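Local coordinates for hypothetical protein PSPTO_2114 (Pseudomonas syringae pv. tomato, PDB 2ODA), which is of unknown function but belongs to the haloacid dehalogenase superfamily, many of whose members are phosphatases or phosphonatases, at residues Gly12-Cys16 with Leu17-Gly21; Ala147-Asn150 with Ala151-Glu154; Ala44-Ala47 with Leu48-Gly52; Gly21-Ala24 with Ala25-Asp28. All coordinates share one frame; numbering follows the deposited sequence.

Contact 1 of 4, residues Gly12-Cys16 with Leu17-Gly21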
ATOM      1  N   GLY B  12      15.419   0.770  -6.684  1.00  6.63           N
ATOM      2  CA  GLY B  12      15.604   1.416  -7.991  1.00  5.65           C
ATOM      3  C   GLY B  12      16.656   0.631  -8.787  1.00  6.18           C
ATOM      4  O   GLY B  12      17.541   0.009  -8.211  1.00  6.51           O
ATOM      5  N   LEU B  13      16.581   0.666 -10.110  1.00  5.68           N
ATOM      6  CA  LEU B  13      17.603   0.033 -10.913  1.00  6.61           C
ATOM      7  C   LEU B  13      18.762   0.988 -11.239  1.00  6.10           C
ATOM      8  O   LEU B  13      19.843   0.905 -10.620  1.00  4.84           O
ATOM      9  CB  LEU B  13      16.978  -0.617 -12.164  1.00  5.81           C
ATOM     10  CG  LEU B  13      17.931  -1.408 -13.078  1.00  7.39           C
ATOM     11  CD1 LEU B  13      18.510  -2.714 -12.426  1.00  4.68           C
ATOM     12  CD2 LEU B  13      17.206  -1.703 -14.378  1.00  5.20           C
ATOM     13  N   SER B  14      18.526   1.912 -12.167  1.00  5.75           N
ATOM     14  CA  SER B  14      19.505   2.954 -12.512  1.00  6.12           C
ATOM     15  C   SER B  14      19.805   3.888 -11.323  1.00  6.20           C
ATOM     16  O   SER B  14      18.882   4.338 -10.615  1.00  6.43           O
ATOM     17  CB  SER B  14      18.999   3.745 -13.741  1.00  6.27           C
ATOM     18  OG  SER B  14      19.759   4.921 -13.957  1.00  8.16           O
ATOM     19  N   GLY B  15      21.085   4.193 -11.099  1.00  6.59           N
ATOM     20  CA  GLY B  15      21.495   5.095 -10.008  1.00  6.66           C
ATOM     21  C   GLY B  15      21.268   4.483  -8.639  1.00  6.77           C
ATOM     22  O   GLY B  15      21.085   5.192  -7.619  1.00  6.37           O
ATOM     23  N   CYS B  16      21.258   3.155  -8.599  1.00  5.55           N
ATOM     24  CA  CYS B  16      21.007   2.479  -7.341  1.00  6.09           C
ATOM     25  C   CYS B  16      21.683   1.099  -7.330  1.00  5.77           C
ATOM     26  O   CYS B  16      22.739   0.958  -6.720  1.00  6.05           O
ATOM     27  CB  CYS B  16      19.496   2.442  -7.066  1.00  6.77           C
ATOM     28  SG  CYS B  16      18.984   1.522  -5.620  1.00  7.05           S
ATOM     29  N   LEU B  17      21.098   0.102  -8.005  1.00  4.83           N
ATOM     30  CA  LEU B  17      21.757  -1.200  -8.176  1.00  4.71           C
ATOM     31  C   LEU B  17      22.922  -1.104  -9.170  1.00  4.22           C
ATOM     32  O   LEU B  17      23.988  -1.658  -8.950  1.00  4.69           O
ATOM     33  CB  LEU B  17      20.743  -2.244  -8.668  1.00  4.66           C
ATOM     34  CG  LEU B  17      19.653  -2.633  -7.650  1.00  6.03           C
ATOM     35  CD1 LEU B  17      18.543  -3.420  -8.361  1.00  5.55           C
ATOM     36  CD2 LEU B  17      20.301  -3.447  -6.526  1.00  6.42           C
ATOM     37  N   VAL B  18      22.690  -0.396 -10.270  1.00  4.12           N
ATOM     38  CA  VAL B  18      23.652  -0.320 -11.353  1.00  4.80           C
ATOM     39  C   VAL B  18      23.701   1.148 -11.777  1.00  5.23           C
ATOM     40  O   VAL B  18      22.978   1.976 -11.219  1.00  5.95           O
ATOM     41  CB  VAL B  18      23.221  -1.205 -12.577  1.00  5.25           C
ATOM     42  CG1 VAL B  18      23.246  -2.718 -12.251  1.00  5.23           C
ATOM     43  CG2 VAL B  18      21.833  -0.808 -13.080  1.00  6.32           C
ATOM     44  N   ASP B  19      24.517   1.463 -12.779  1.00  4.50           N
ATOM     45  CA  ASP B  19      24.475   2.786 -13.421  1.00  5.31           C
ATOM     46  C   ASP B  19      24.740   3.954 -12.453  1.00  6.11           C
ATOM     47  O   ASP B  19      23.921   4.884 -12.308  1.00  7.34           O
ATOM     48  CB  ASP B  19      23.160   2.978 -14.220  1.00  5.04           C
ATOM     49  CG  ASP B  19      23.181   4.248 -15.066  1.00  5.34           C
ATOM     50  OD1 ASP B  19      24.286   4.727 -15.386  1.00  5.31           O
ATOM     51  OD2 ASP B  19      22.106   4.758 -15.392  1.00  6.71           O
ATOM     52  N   PHE B  20      25.874   3.889 -11.771  1.00  4.89           N
ATOM     53  CA  PHE B  20      26.268   4.949 -10.828  1.00  5.68           C
ATOM     54  C   PHE B  20      26.165   6.310 -11.525  1.00  5.86           C
ATOM     55  O   PHE B  20      26.717   6.492 -12.626  1.00  5.62           O
ATOM     56  CB  PHE B  20      27.711   4.688 -10.387  1.00  4.72           C
ATOM     57  CG  PHE B  20      28.220   5.613  -9.318  1.00  5.43           C
ATOM     58  CD1 PHE B  20      28.223   5.212  -7.981  1.00  4.28           C
ATOM     59  CD2 PHE B  20      28.726   6.862  -9.645  1.00  4.94           C
ATOM     60  CE1 PHE B  20      28.739   6.045  -6.974  1.00  5.31           C
ATOM     61  CE2 PHE B  20      29.216   7.742  -8.627  1.00  4.24           C
ATOM     62  CZ  PHE B  20      29.214   7.313  -7.287  1.00  4.80           C
ATOM     63  N   GLY B  21      25.468   7.255 -10.887  1.00  5.62           N
ATOM     64  CA  GLY B  21      25.254   8.572 -11.480  1.00  6.29           C
ATOM     65  C   GLY B  21      24.138   8.688 -12.502  1.00  6.81           C
ATOM     66  O   GLY B  21      24.035   9.724 -13.171  1.00  7.20           O
TER
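Asp19 turns back toward Ser14 across the helical turn that follows strand 9-12. Its CB lies 3.9 Å from Gly15 N. The first torsion puts CG anti to the backbone N (chi1 -171°), which swings the carboxylate onto the hydroxyl of Ser14. Asp19 CG lies 3.7 Å from Ser14 OG. At the tip, OD2 accepts a hydrogen bond from Ser14 OG at 2.8 Å. The hydroxyl comes from the anti side and lies 28° out of the carboxylate plane. OD2 also accepts from Ala24 N and OD1 from Gln23 N, so both oxygens are used in tying the next turn to this one. The backbone winds wider than an alpha helix. Val18 N meets Leu13 O at 3.1 Å in a nearly straight bond, five residues on, while Leu17 N gives the same oxygen only a weak one. On the apolar side, Leu13 CD1 touches Val18 CG2 at 3.9 Å. This wide turn fits the squiggle of the HAD fold. Gly12 and Ser14 probably stand where the first motif of catalytic relatives has its two aspartates. The turn is buried. Leu13 and Leu17 rest on Trp57 of strand 55-58, and Leu13 and Val18 pack on Leu69 of helix 63-69.

Contact 2 of 4, residues Ala147-Asn150 with Ala151-Glu154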
ATOM      1  N   ALA B 147      37.197  11.492 -10.128  1.00 11.24           N
ATOM      2  CA  ALA B 147      38.050  12.662 -10.447  1.00 11.03           C
ATOM      3  C   ALA B 147      37.922  13.812  -9.451  1.00 11.38           C
ATOM      4  O   ALA B 147      38.776  14.711  -9.396  1.00 10.67           O
ATOM      5  CB  ALA B 147      37.765  13.163 -11.867  1.00 11.44           C
ATOM      6  N   LEU B 148      36.864  13.794  -8.643  1.00 10.80           N
ATOM      7  CA  LEU B 148      36.702  14.808  -7.581  1.00  9.80           C
ATOM      8  C   LEU B 148      37.765  14.553  -6.535  1.00  9.82           C
ATOM      9  O   LEU B 148      38.403  13.508  -6.562  1.00  9.97           O
ATOM     10  CB  LEU B 148      35.341  14.668  -6.907  1.00  9.61           C
ATOM     11  CG  LEU B 148      34.088  14.800  -7.770  1.00  8.64           C
ATOM     12  CD1 LEU B 148      32.875  14.466  -6.929  1.00 10.31           C
ATOM     13  CD2 LEU B 148      33.938  16.203  -8.381  1.00  7.76           C
ATOM     14  N   ASN B 149      37.933  15.486  -5.600  1.00  9.63           N
ATOM     15  CA  ASN B 149      38.742  15.199  -4.420  1.00  9.33           C
ATOM     16  C   ASN B 149      37.830  14.720  -3.275  1.00  8.99           C
ATOM     17  O   ASN B 149      36.610  14.702  -3.425  1.00  8.77           O
ATOM     18  CB  ASN B 149      39.627  16.410  -4.040  1.00  9.71           C
ATOM     19  CG  ASN B 149      38.835  17.664  -3.713  1.00  8.45           C
ATOM     20  OD1 ASN B 149      37.892  17.649  -2.908  1.00 10.82           O
ATOM     21  ND2 ASN B 149      39.231  18.789  -4.339  1.00  9.63           N
ATOM     22  N   ASN B 150      38.419  14.262  -2.178  1.00  9.46           N
ATOM     23  CA  ASN B 150      37.641  13.740  -1.052  1.00  9.41           C
ATOM     24  C   ASN B 150      36.632  14.763  -0.566  1.00  9.29           C
ATOM     25  O   ASN B 150      35.445  14.446  -0.374  1.00  8.93           O
ATOM     26  CB  ASN B 150      38.546  13.326   0.129  1.00  9.78           C
ATOM     27  CG  ASN B 150      39.489  12.194  -0.200  1.00 10.29           C
ATOM     28  OD1 ASN B 150      39.604  11.756  -1.354  1.00 10.60           O
ATOM     29  ND2 ASN B 150      40.214  11.727   0.824  1.00 10.62           N
ATOM     30  N   ALA B 151      37.100  15.996  -0.367  1.00  8.43           N
ATOM     31  CA  ALA B 151      36.238  17.068   0.108  1.00  7.98           C
ATOM     32  C   ALA B 151      34.997  17.288  -0.761  1.00  8.05           C
ATOM     33  O   ALA B 151      33.917  17.584  -0.242  1.00  8.72           O
ATOM     34  CB  ALA B 151      37.040  18.373   0.247  1.00  8.16           C
ATOM     35  N   GLU B 152      35.174  17.197  -2.080  1.00  8.18           N
ATOM     36  CA  GLU B 152      34.095  17.404  -3.038  1.00  8.68           C
ATOM     37  C   GLU B 152      33.118  16.240  -2.998  1.00  8.62           C
ATOM     38  O   GLU B 152      31.916  16.441  -3.155  1.00  8.44           O
ATOM     39  CB  GLU B 152      34.663  17.512  -4.459  1.00  8.58           C
ATOM     40  CG  GLU B 152      35.282  18.866  -4.741  1.00  8.43           C
ATOM     41  CD  GLU B 152      35.983  18.905  -6.063  1.00 10.64           C
ATOM     42  OE1 GLU B 152      36.685  17.928  -6.436  1.00 10.57           O
ATOM     43  OE2 GLU B 152      35.850  19.938  -6.732  1.00 12.00           O
ATOM     44  N   ARG B 153      33.639  15.022  -2.852  1.00  7.78           N
ATOM     45  CA  ARG B 153      32.750  13.851  -2.656  1.00  8.72           C
ATOM     46  C   ARG B 153      31.960  13.977  -1.345  1.00  9.20           C
ATOM     47  O   ARG B 153      30.772  13.724  -1.326  1.00 10.16           O
ATOM     48  CB  ARG B 153      33.520  12.522  -2.706  1.00  8.57           C
ATOM     49  CG  ARG B 153      33.809  12.007  -4.132  1.00  7.57           C
ATOM     50  CD  ARG B 153      34.562  10.670  -4.061  1.00  7.87           C
ATOM     51  NE  ARG B 153      35.912  10.870  -3.542  1.00 11.88           N
ATOM     52  CZ  ARG B 153      36.967  11.157  -4.297  1.00 11.07           C
ATOM     53  NH1 ARG B 153      36.838  11.244  -5.623  1.00 10.53           N
ATOM     54  NH2 ARG B 153      38.157  11.344  -3.737  1.00 11.66           N
ATOM     55  N   GLU B 154      32.625  14.366  -0.261  1.00  9.12           N
ATOM     56  CA  GLU B 154      31.936  14.592   1.015  1.00  9.04           C
ATOM     57  C   GLU B 154      30.844  15.653   0.876  1.00  8.69           C
ATOM     58  O   GLU B 154      29.719  15.459   1.340  1.00  8.59           O
ATOM     59  CB  GLU B 154      32.932  14.981   2.107  1.00  9.46           C
ATOM     60  CG  GLU B 154      32.295  15.267   3.466  1.00  8.70           C
ATOM     61  CD  GLU B 154      31.489  14.078   3.966  1.00  8.82           C
ATOM     62  OE1 GLU B 154      30.271  14.238   4.214  1.00 11.66           O
ATOM     63  OE2 GLU B 154      32.074  12.981   4.086  1.00  7.84           O
TER
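Arg153 folds back over the start of its own helix and lays one guanidinium face on a backbone carbonyl. Asn149 O sits 3.6 Å above the guanidinium plane, over its centre. The bend at chi3 (-69°) brings the group there. Its edge meets Asn150, whose OD1 takes a hydrogen bond from Arg153 NH2 at 2.8 Å, close to the guanidinium plane. NH1 gives a weak bond to Leu148 O and a hydrogen bond to Trp145 O. The aliphatic part of Arg153 is packed too, with Arg153 CG 3.8 Å from Leu148 CD1.

Asn149 is the N-cap, and with Glu152 it forms a capping box. Asn149 OD1 accepts from Glu152 N at 2.9 Å. In return, Glu152 OE1 accepts from Asn149 N at 2.9 Å through its anti lone pair. The amide and carboxylate planes are only 23° apart. The chi1 of Asn149 (60°) aims OD1 into the first turn.

The capping carboxylate lies near the positive end of helix 150-167, which should stabilise its charge. The arginine, in turn, bonds to carbonyls where helix 142-147 ends, and these probably offset its charge beside that same positive end.

Contact 3 of 4, residues Ala44-Ala47 with Leu48-Gly52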
ATOM      1  N   ALA B  44      26.130  -6.667  -0.743  1.00  6.55           N
ATOM      2  CA  ALA B  44      24.739  -6.607  -0.252  1.00  6.50           C
ATOM      3  C   ALA B  44      23.864  -7.681  -0.910  1.00  5.92           C
ATOM      4  O   ALA B  44      23.061  -8.344  -0.238  1.00  6.55           O
ATOM      5  CB  ALA B  44      24.132  -5.206  -0.491  1.00  5.43           C
ATOM      6  N   LEU B  45      23.994  -7.835  -2.230  1.00  5.62           N
ATOM      7  CA  LEU B  45      23.104  -8.729  -2.977  1.00  5.89           C
ATOM      8  C   LEU B  45      23.394 -10.209  -2.731  1.00  6.54           C
ATOM      9  O   LEU B  45      22.476 -11.020  -2.789  1.00  7.46           O
ATOM     10  CB  LEU B  45      23.121  -8.417  -4.465  1.00  6.92           C
ATOM     11  CG  LEU B  45      22.604  -7.020  -4.845  1.00  6.38           C
ATOM     12  CD1 LEU B  45      22.728  -6.877  -6.356  1.00  8.57           C
ATOM     13  CD2 LEU B  45      21.159  -6.789  -4.374  1.00  7.35           C
ATOM     14  N   LYS B  46      24.647 -10.563  -2.440  1.00  7.08           N
ATOM     15  CA  LYS B  46      24.934 -11.954  -2.039  1.00  7.37           C
ATOM     16  C   LYS B  46      24.192 -12.323  -0.773  1.00  8.17           C
ATOM     17  O   LYS B  46      23.539 -13.364  -0.756  1.00  8.97           O
ATOM     18  CB  LYS B  46      26.423 -12.249  -1.874  1.00  7.42           C
ATOM     19  CG  LYS B  46      26.622 -13.654  -1.279  1.00  7.06           C
ATOM     20  CD  LYS B  46      28.050 -14.156  -1.400  1.00 11.22           C
ATOM     21  CE  LYS B  46      28.138 -15.541  -0.695  1.00 11.88           C
ATOM     22  NZ  LYS B  46      27.413 -16.580  -1.459  1.00 11.60           N
ATOM     23  N   ALA B  47      24.268 -11.464   0.254  1.00  8.63           N
ATOM     24  CA  ALA B  47      23.593 -11.699   1.535  1.00  9.78           C
ATOM     25  C   ALA B  47      22.101 -11.861   1.320  1.00 10.19           C
ATOM     26  O   ALA B  47      21.493 -12.824   1.825  1.00 10.13           O
ATOM     27  CB  ALA B  47      23.869 -10.566   2.509  1.00 10.88           C
ATOM     28  N   LEU B  48      21.520 -10.970   0.515  1.00  9.43           N
ATOM     29  CA  LEU B  48      20.074 -10.999   0.278  1.00  9.44           C
ATOM     30  C   LEU B  48      19.640 -12.219  -0.522  1.00 10.38           C
ATOM     31  O   LEU B  48      18.646 -12.887  -0.183  1.00 10.15           O
ATOM     32  CB  LEU B  48      19.610  -9.712  -0.423  1.00  8.67           C
ATOM     33  CG  LEU B  48      19.771  -8.428   0.372  1.00  7.73           C
ATOM     34  CD1 LEU B  48      19.420  -7.213  -0.539  1.00  6.83           C
ATOM     35  CD2 LEU B  48      18.917  -8.463   1.658  1.00  6.91           C
ATOM     36  N   ARG B  49      20.375 -12.522  -1.589  1.00 10.83           N
ATOM     37  CA  ARG B  49      20.046 -13.676  -2.401  1.00 11.94           C
ATOM     38  C   ARG B  49      20.215 -14.970  -1.597  1.00 12.69           C
ATOM     39  O   ARG B  49      19.356 -15.856  -1.658  1.00 13.10           O
ATOM     40  CB  ARG B  49      20.903 -13.721  -3.673  1.00 11.80           C
ATOM     41  CG  ARG B  49      20.419 -14.779  -4.641  1.00 13.21           C
ATOM     42  CD  ARG B  49      21.312 -14.940  -5.810  1.00 14.12           C
ATOM     43  NE  ARG B  49      20.734 -15.925  -6.711  1.00 14.39           N
ATOM     44  CZ  ARG B  49      21.176 -16.179  -7.941  1.00 16.50           C
ATOM     45  NH1 ARG B  49      22.194 -15.509  -8.451  1.00 16.80           N
ATOM     46  NH2 ARG B  49      20.564 -17.089  -8.679  1.00 19.17           N
ATOM     47  N   ASP B  50      21.308 -15.078  -0.849  1.00 13.64           N
ATOM     48  CA  ASP B  50      21.513 -16.262  -0.008  1.00 14.91           C
ATOM     49  C   ASP B  50      20.399 -16.435   1.018  1.00 15.41           C
ATOM     50  O   ASP B  50      19.988 -17.575   1.274  1.00 16.27           O
ATOM     51  CB  ASP B  50      22.860 -16.217   0.691  1.00 15.35           C
ATOM     52  CG  ASP B  50      24.032 -16.476  -0.261  1.00 15.78           C
ATOM     53  OD1 ASP B  50      23.819 -16.807  -1.460  1.00 18.75           O
ATOM     54  OD2 ASP B  50      25.159 -16.325   0.219  1.00 18.12           O
ATOM     55  N   GLN B  51      19.903 -15.323   1.575  1.00 15.27           N
ATOM     56  CA  GLN B  51      18.785 -15.330   2.535  1.00 15.84           C
ATOM     57  C   GLN B  51      17.437 -15.699   1.914  1.00 14.66           C
ATOM     58  O   GLN B  51      16.478 -15.957   2.648  1.00 15.29           O
ATOM     59  CB  GLN B  51      18.565 -13.936   3.144  1.00 15.81           C
ATOM     60  CG  GLN B  51      19.521 -13.462   4.184  1.00 18.24           C
ATOM     61  CD  GLN B  51      19.289 -11.981   4.478  1.00 18.38           C
ATOM     62  OE1 GLN B  51      18.145 -11.523   4.589  1.00 18.98           O
ATOM     63  NE2 GLN B  51      20.371 -11.231   4.612  1.00 20.93           N
ATOM     64  N   GLY B  52      17.326 -15.639   0.590  1.00 12.82           N
ATOM     65  CA  GLY B  52      16.025 -15.778  -0.073  1.00 11.16           C
ATOM     66  C   GLY B  52      15.132 -14.556   0.143  1.00 11.18           C
ATOM     67  O   GLY B  52      13.905 -14.661   0.080  1.00 11.27           O
TER
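Lys46 and Asp50 form a salt bridge one turn apart on the exposed side of helix 41-51. Lys46 NZ donates to Asp50 OD2 at 2.8 Å, using the syn lone pair of the carboxylate. The lysine chain runs extended from CB to CE and bends only at the last torsion (chi4 70°). That bend curls the ammonium group onto the oxygen. Asp50 OD2 also lies alongside the chain, 3.4 Å from Lys46 CG.

Beneath the salt bridge runs the usual ladder of helix bonds. Asp50 N bonds to Lys46 O at 2.8 Å, so the same two residues are joined twice. Ala44, Leu45 and Ala47 carbonyls accept likewise from Leu48, Arg49 and Gln51. The Gln51 side chain passes close to the backbone, with CG 3.1 Å from Ala47 O. Its NE2 ends 4.1 Å from Ala47 CB. Arg49 extends the other way, and its chain touches Trp76.

The inner side is apolar. Leu45 CD2 and Leu48 CD1 meet at 4.2 Å, and Leu48 CG also lies over Ala44 O at 3.3 Å. Leu48 packs on Leu9 and Phe11 of strand 9-12 and on Leu179, while Leu45 packs on Val73, Trp76 and Met77.

Gly52 ends the helix with positive phi in a Schellman motif, and its N bonds to Arg49 O at 3.0 Å. The chain then enters strand 55-58. Strands 9-12 and 55-58 are parallel neighbours, so this amphipathic helix is part of a beta-alpha-beta crossover of the Rossmann-like HAD core.

Contact 4 of 4, residues Gly21-Ala24 with Ala25-Asp28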
ATOM      1  N   GLY B  21      25.468   7.255 -10.887  1.00  5.62           N
ATOM      2  CA  GLY B  21      25.254   8.572 -11.480  1.00  6.29           C
ATOM      3  C   GLY B  21      24.138   8.688 -12.502  1.00  6.81           C
ATOM      4  O   GLY B  21      24.035   9.724 -13.171  1.00  7.20           O
ATOM      5  N   ALA B  22      23.298   7.650 -12.603  1.00  6.74           N
ATOM      6  CA  ALA B  22      22.093   7.625 -13.477  1.00  7.46           C
ATOM      7  C   ALA B  22      22.415   8.057 -14.906  1.00  7.87           C
ATOM      8  O   ALA B  22      21.727   8.905 -15.497  1.00  7.31           O
ATOM      9  CB  ALA B  22      20.949   8.522 -12.889  1.00  9.18           C
ATOM     10  N   GLN B  23      23.476   7.472 -15.452  1.00  7.35           N
ATOM     11  CA  GLN B  23      23.965   7.887 -16.782  1.00  7.28           C
ATOM     12  C   GLN B  23      23.121   7.385 -17.930  1.00  7.15           C
ATOM     13  O   GLN B  23      23.188   7.944 -19.043  1.00  7.70           O
ATOM     14  CB  GLN B  23      25.437   7.486 -16.931  1.00  7.77           C
ATOM     15  CG  GLN B  23      26.299   8.189 -15.882  1.00  6.38           C
ATOM     16  CD  GLN B  23      26.418   9.671 -16.193  1.00  9.03           C
ATOM     17  OE1 GLN B  23      27.119  10.046 -17.128  1.00  9.12           O
ATOM     18  NE2 GLN B  23      25.691  10.514 -15.441  1.00  6.57           N
ATOM     19  N   ALA B  24      22.313   6.347 -17.694  1.00  6.94           N
ATOM     20  CA  ALA B  24      21.388   5.860 -18.746  1.00  7.13           C
ATOM     21  C   ALA B  24      20.432   6.965 -19.225  1.00  7.88           C
ATOM     22  O   ALA B  24      19.937   6.931 -20.365  1.00  8.60           O
ATOM     23  CB  ALA B  24      20.595   4.647 -18.263  1.00  7.86           C
ATOM     24  N   ALA B  25      20.157   7.932 -18.356  1.00  7.90           N
ATOM     25  CA  ALA B  25      19.343   9.091 -18.729  1.00  8.00           C
ATOM     26  C   ALA B  25      20.007  10.016 -19.757  1.00  8.70           C
ATOM     27  O   ALA B  25      19.364  10.976 -20.221  1.00  9.05           O
ATOM     28  CB  ALA B  25      18.948   9.897 -17.472  1.00  9.24           C
ATOM     29  N   THR B  26      21.280   9.777 -20.090  1.00  7.46           N
ATOM     30  CA  THR B  26      22.028  10.712 -20.949  1.00  8.23           C
ATOM     31  C   THR B  26      22.070  10.243 -22.402  1.00  8.38           C
ATOM     32  O   THR B  26      22.651  10.925 -23.252  1.00  9.19           O
ATOM     33  CB  THR B  26      23.526  10.901 -20.519  1.00  8.49           C
ATOM     34  OG1 THR B  26      24.218   9.641 -20.644  1.00  6.28           O
ATOM     35  CG2 THR B  26      23.668  11.449 -19.079  1.00  8.61           C
ATOM     36  N   SER B  27      21.511   9.065 -22.681  1.00  8.19           N
ATOM     37  CA  SER B  27      21.553   8.523 -24.031  1.00  8.22           C
ATOM     38  C   SER B  27      20.349   7.633 -24.295  1.00  8.14           C
ATOM     39  O   SER B  27      19.907   6.930 -23.404  1.00  7.46           O
ATOM     40  CB  SER B  27      22.823   7.697 -24.200  1.00  7.95           C
ATOM     41  OG  SER B  27      22.883   7.179 -25.512  1.00  9.18           O
ATOM     42  N   ASP B  28      19.817   7.675 -25.517  1.00  7.75           N
ATOM     43  CA  ASP B  28      18.694   6.804 -25.869  1.00  8.67           C
ATOM     44  C   ASP B  28      19.120   5.367 -26.174  1.00  8.90           C
ATOM     45  O   ASP B  28      18.289   4.462 -26.243  1.00  8.50           O
ATOM     46  CB  ASP B  28      17.942   7.376 -27.045  1.00  8.86           C
ATOM     47  CG  ASP B  28      17.175   8.627 -26.689  1.00 11.24           C
ATOM     48  OD1 ASP B  28      16.635   8.746 -25.552  1.00 11.47           O
ATOM     49  OD2 ASP B  28      17.101   9.483 -27.579  1.00 14.35           O
TER
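Gln23 and Thr26 are joined by a turn of 3-10 helix, in which Thr26 N bonds to Gln23 O at 2.8 Å. One step earlier, Ala25 N reaches Ala22 O in a weak bond of 3.4 Å. The Thr26 side chain adds to the turn. Its OG1 gives a second hydrogen bond to Gln23 O, at 2.6 Å. The hydroxyl lies in the carbonyl plane, whereas the Thr26 amide approaches from 53° above that plane. The two donors thus take different directions on one oxygen. A chi1 of 63° sets OG1 between the backbone N and the carbonyl carbon, where it can reach back. The methyl CG2 is left on the Gln23 side, 4.2 Å from Gln23 OE1.

These residues belong to the long connection between strand 9-12 and helix 41-51. In HAD proteins this is the region of the flap, just after the squiggle, where cap insertions can occur. Here the chain makes a short 3-10 turn, with Ala25 and Thr26 at the surface.

The Gln23 side chain leaves the turn and folds back along the chain. NE2 donates to Gly21 O at 2.9 Å, nearly straight (172°). The oxygen lies in the plane of the Gln23 amide, although the NE2 donor stands well above the Gly21 carbonyl plane. Gln23 also touches His34 and Ser141. Ala24 is buried, with its methyl against His34 and Leu61.

Overall arrangement
Contact 1 is the buried one, its centre about 8 Å from the centre of the chain, and its bonds are mostly backbone to backbone. Contact 4 continues it along the chain. They share Gly21, and the Asp19 carboxylate joins them. Contact 3 is partly buried: its leucines face the interior and a salt bridge faces outward. It meets contact 1 through Leu17 CD2 and Leu45 CD2, 4.1 Å apart. Contacts 1 and 3 both pack on the sheet that includes strand 9-12. Contact 2 is a surface contact on helix 150-167 and touches none of the others; its centre lies about 31 Å from that of contact 3. Capping by side chains dominates there, while contact 3 ends its helix with a glycine.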